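Local coordinates for protein internalin (Listeria monocytogenes serotype 4b, PDB 4FMZ) that probably serves in adhesion to or invasion of host cells, as an internalin built around a curved leucine-rich repeat domain, at residues A[176-182]-A[198-204]. Numbering follows the deposited sequence.
With EDO (1,2-ethanediol), chain C.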
loop_
_atom_site.group_PDB
_atom_site.type_symbol
_atom_site.label_atom_id
_atom_site.label_comp_id
_atom_site.label_asym_id
_atom_site.label_seq_id
_atom_site.Cartn_x
_atom_site.Cartn_y
_atom_site.Cartn_z
ATOM N N LEU A 176 -9.360 -13.030 -1.428
ATOM C CA LEU A 176 -9.718 -11.793 -0.741
ATOM C C LEU A 176 -10.514 -10.883 -1.675
ATOM O O LEU A 176 -10.091 -9.769 -1.976
ATOM C CB LEU A 176 -8.417 -11.123 -0.212
ATOM C CG LEU A 176 -7.356 -12.102 0.372
ATOM C CD1 LEU A 176 -6.133 -11.371 0.885
ATOM C CD2 LEU A 176 -7.948 -13.007 1.478
ATOM N N THR A 177 -11.726 -11.330 -2.054
ATOM C CA THR A 177 -12.561 -10.656 -3.060
ATOM C C THR A 177 -13.227 -9.373 -2.572
ATOM O O THR A 177 -13.773 -8.660 -3.419
ATOM C CB THR A 177 -13.590 -11.618 -3.660
ATOM O OG1 THR A 177 -14.510 -12.030 -2.648
ATOM C CG2 THR A 177 -12.932 -12.813 -4.322
ATOM N N ASP A 178 -13.141 -9.039 -1.263
ATOM C CA ASP A 178 -13.660 -7.760 -0.765
ATOM C C ASP A 178 -12.601 -6.655 -0.896
ATOM O O ASP A 178 -12.886 -5.503 -0.542
ATOM C CB ASP A 178 -14.131 -7.858 0.689
ATOM C CG ASP A 178 -15.558 -8.341 0.854
ATOM O OD1 ASP A 178 -16.361 -8.177 -0.098
ATOM O OD2 ASP A 178 -15.889 -8.833 1.952
ATOM N N LEU A 179 -11.387 -6.994 -1.391
ATOM C CA LEU A 179 -10.303 -6.018 -1.522
ATOM C C LEU A 179 -10.730 -4.838 -2.363
ATOM O O LEU A 179 -11.282 -5.000 -3.452
ATOM C CB LEU A 179 -9.011 -6.626 -2.081
ATOM C CG LEU A 179 -8.094 -7.341 -1.075
ATOM C CD1 LEU A 179 -6.942 -8.005 -1.813
ATOM C CD2 LEU A 179 -7.530 -6.378 -0.032
ATOM N N TYR A 180 -10.522 -3.648 -1.805
ATOM C CA TYR A 180 -10.854 -2.365 -2.412
ATOM C C TYR A 180 -9.589 -1.698 -2.917
ATOM O O TYR A 180 -9.594 -1.082 -3.983
ATOM C CB TYR A 180 -11.541 -1.461 -1.373
ATOM C CG TYR A 180 -12.038 -0.158 -1.938
ATOM C CD1 TYR A 180 -13.259 -0.085 -2.606
ATOM C CD2 TYR A 180 -11.282 1.002 -1.825
ATOM C CE1 TYR A 180 -13.716 1.111 -3.147
ATOM C CE2 TYR A 180 -11.727 2.205 -2.367
ATOM C CZ TYR A 180 -12.947 2.255 -3.024
ATOM O OH TYR A 180 -13.417 3.439 -3.531
ATOM N N SER A 181 -8.513 -1.805 -2.134
ATOM C CA SER A 181 -7.207 -1.219 -2.444
ATOM C C SER A 181 -6.110 -2.245 -2.130
ATOM O O SER A 181 -6.067 -2.789 -1.020
ATOM C CB SER A 181 -7.018 0.073 -1.661
ATOM O OG SER A 181 -5.725 0.616 -1.887
ATOM N N LEU A 182 -5.236 -2.513 -3.102
ATOM C CA LEU A 182 -4.172 -3.516 -2.967
ATOM C C LEU A 182 -2.832 -2.997 -3.465
ATOM O O LEU A 182 -2.755 -2.504 -4.590
ATOM C CB LEU A 182 -4.561 -4.795 -3.760
ATOM C CG LEU A 182 -3.484 -5.878 -3.995
ATOM C CD1 LEU A 182 -3.079 -6.583 -2.687
ATOM C CD2 LEU A 182 -3.972 -6.918 -5.007
ATOM N N LEU A 198 -10.571 -10.485 -8.080
ATOM C CA LEU A 198 -10.681 -9.233 -7.311
ATOM C C LEU A 198 -11.585 -8.215 -8.030
ATOM O O LEU A 198 -11.146 -7.129 -8.412
ATOM C CB LEU A 198 -9.284 -8.646 -6.988
ATOM C CG LEU A 198 -8.310 -9.588 -6.242
ATOM C CD1 LEU A 198 -7.034 -8.877 -5.872
ATOM C CD2 LEU A 198 -8.952 -10.216 -4.965
ATOM N N THR A 199 -12.882 -8.558 -8.134
ATOM C CA THR A 199 -13.891 -7.783 -8.869
ATOM C C THR A 199 -14.300 -6.480 -8.148
ATOM O O THR A 199 -14.890 -5.614 -8.792
ATOM C CB THR A 199 -15.123 -8.650 -9.208
ATOM O OG1 THR A 199 -15.729 -9.065 -7.997
ATOM C CG2 THR A 199 -14.774 -9.861 -10.056
ATOM N N SER A 200 -13.973 -6.331 -6.860
ATOM C CA SER A 200 -14.279 -5.130 -6.076
ATOM C C SER A 200 -13.108 -4.145 -6.020
ATOM O O SER A 200 -13.244 -3.071 -5.422
ATOM C CB SER A 200 -14.663 -5.508 -4.645
ATOM O OG SER A 200 -15.979 -6.035 -4.587
ATOM N N LEU A 201 -11.954 -4.513 -6.591
ATOM C CA LEU A 201 -10.757 -3.677 -6.516
ATOM C C LEU A 201 -10.935 -2.348 -7.257
ATOM O O LEU A 201 -11.330 -2.329 -8.415
ATOM C CB LEU A 201 -9.535 -4.446 -7.038
ATOM C CG LEU A 201 -8.161 -4.052 -6.477
ATOM C CD1 LEU A 201 -8.096 -4.246 -4.950
ATOM C CD2 LEU A 201 -7.064 -4.862 -7.137
ATOM N N HIS A 202 -10.651 -1.234 -6.570
ATOM C CA HIS A 202 -10.761 0.103 -7.156
ATOM C C HIS A 202 -9.378 0.751 -7.287
ATOM O O HIS A 202 -9.211 1.671 -8.074
ATOM C CB HIS A 202 -11.689 0.996 -6.306
ATOM C CG HIS A 202 -13.145 0.682 -6.435
ATOM N ND1 HIS A 202 -13.652 -0.550 -6.065
ATOM C CD2 HIS A 202 -14.174 1.491 -6.780
ATOM C CE1 HIS A 202 -14.961 -0.468 -6.240
ATOM N NE2 HIS A 202 -15.320 0.739 -6.683
ATOM N N TYR A 203 -8.400 0.292 -6.482
ATOM C CA TYR A 203 -7.035 0.832 -6.422
ATOM C C TYR A 203 -6.048 -0.319 -6.427
ATOM O O TYR A 203 -6.113 -1.213 -5.583
ATOM C CB TYR A 203 -6.870 1.751 -5.169
ATOM C CG TYR A 203 -7.803 2.939 -5.259
ATOM C CD1 TYR A 203 -7.415 4.099 -5.917
ATOM C CD2 TYR A 203 -9.131 2.841 -4.847
ATOM C CE1 TYR A 203 -8.316 5.131 -6.160
ATOM C CE2 TYR A 203 -10.048 3.855 -5.109
ATOM C CZ TYR A 203 -9.634 5.002 -5.761
ATOM O OH TYR A 203 -10.520 6.029 -5.978
ATOM N N PHE A 204 -5.190 -0.339 -7.419
ATOM C CA PHE A 204 -4.202 -1.395 -7.568
ATOM C C PHE A 204 -2.846 -0.803 -7.961
ATOM O O PHE A 204 -2.743 -0.054 -8.930
ATOM C CB PHE A 204 -4.672 -2.425 -8.601
ATOM C CG PHE A 204 -3.788 -3.628 -8.844
ATOM C CD1 PHE A 204 -3.098 -4.233 -7.795
ATOM C CD2 PHE A 204 -3.732 -4.225 -10.100
ATOM C CE1 PHE A 204 -2.298 -5.359 -8.020
ATOM C CE2 PHE A 204 -2.955 -5.363 -10.318
ATOM C CZ PHE A 204 -2.240 -5.919 -9.276
HETATM C C1 EDO C . -2.902 -0.600 -0.392
HETATM O O1 EDO C . -2.246 0.564 -0.880
HETATM C C2 EDO C . -3.624 -0.244 0.915
HETATM O O2 EDO C . -4.624 0.709 0.607
HETATM O O HOH W 1 -11.913 -7.376 -4.978
HETATM O O HOH W 2 -15.858 -8.882 -5.319
HETATM O O HOH W 3 -13.164 5.465 -6.211
#
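Segments 176-182 and 198-204 occupy equivalent positions in successive 22-residue leucine-rich repeats. Each makes a type I turn, Leu176 to Leu179 and Leu198 to Leu201, then extends into a short strand beside its neighbour in a parallel sheet. Ser181 pairs with Tyr203 (CA-CA 4.5 Å) and Leu182 with Phe204 (5.1 Å). Tyr180 O accepts two hydrogen bonds, from His202 N (2.8 Å) and Tyr203 N (3.1 Å), and Leu182 N donates to Tyr203 O (2.9 Å). Nearer the turns, Leu179 O and Leu201 N are poorly angled for direct bonding; water 1 instead links Thr177 O (2.7 Å) and Leu179 O (2.9 Å) to Ser200 N (3.0 Å).

Leucine suits the inward positions because its compact, branched, apolar side chain fills the space between coils; the larger ring of Phe204 fills more of the same interior. Leu201 CD1 lies 3.8 Å from both Leu179 CB and Leu182 CB, while Leu182 CD2 meets Leu198 CD1 (3.7 Å) and Phe204 CE1 (3.8 Å). Leu160 and Leu226 of the flanking strands continue this core. Ser181 and Tyr203 point to the sheet's other face, where Ser181 OG hydrogen-bonds O2 of a 1,2-ethanediol (2.7 Å), probably from crystallisation. Aromatic rings suit the partly exposed positions here, packing against neighbours while polar atoms still bond: Tyr180 stacks offset on His202 (centroids 4.4 Å, planes 22°), Tyr203 completes the cluster, and His202 ND1 donates to Ser200 O (2.6 Å).

Packing repeat on repeat thus joins an apolar interior to a concave face bearing Ser181 and Tyr203, bordered by the Tyr180-His202 stack; internalins commonly recognise protein partners there, a role plausible here.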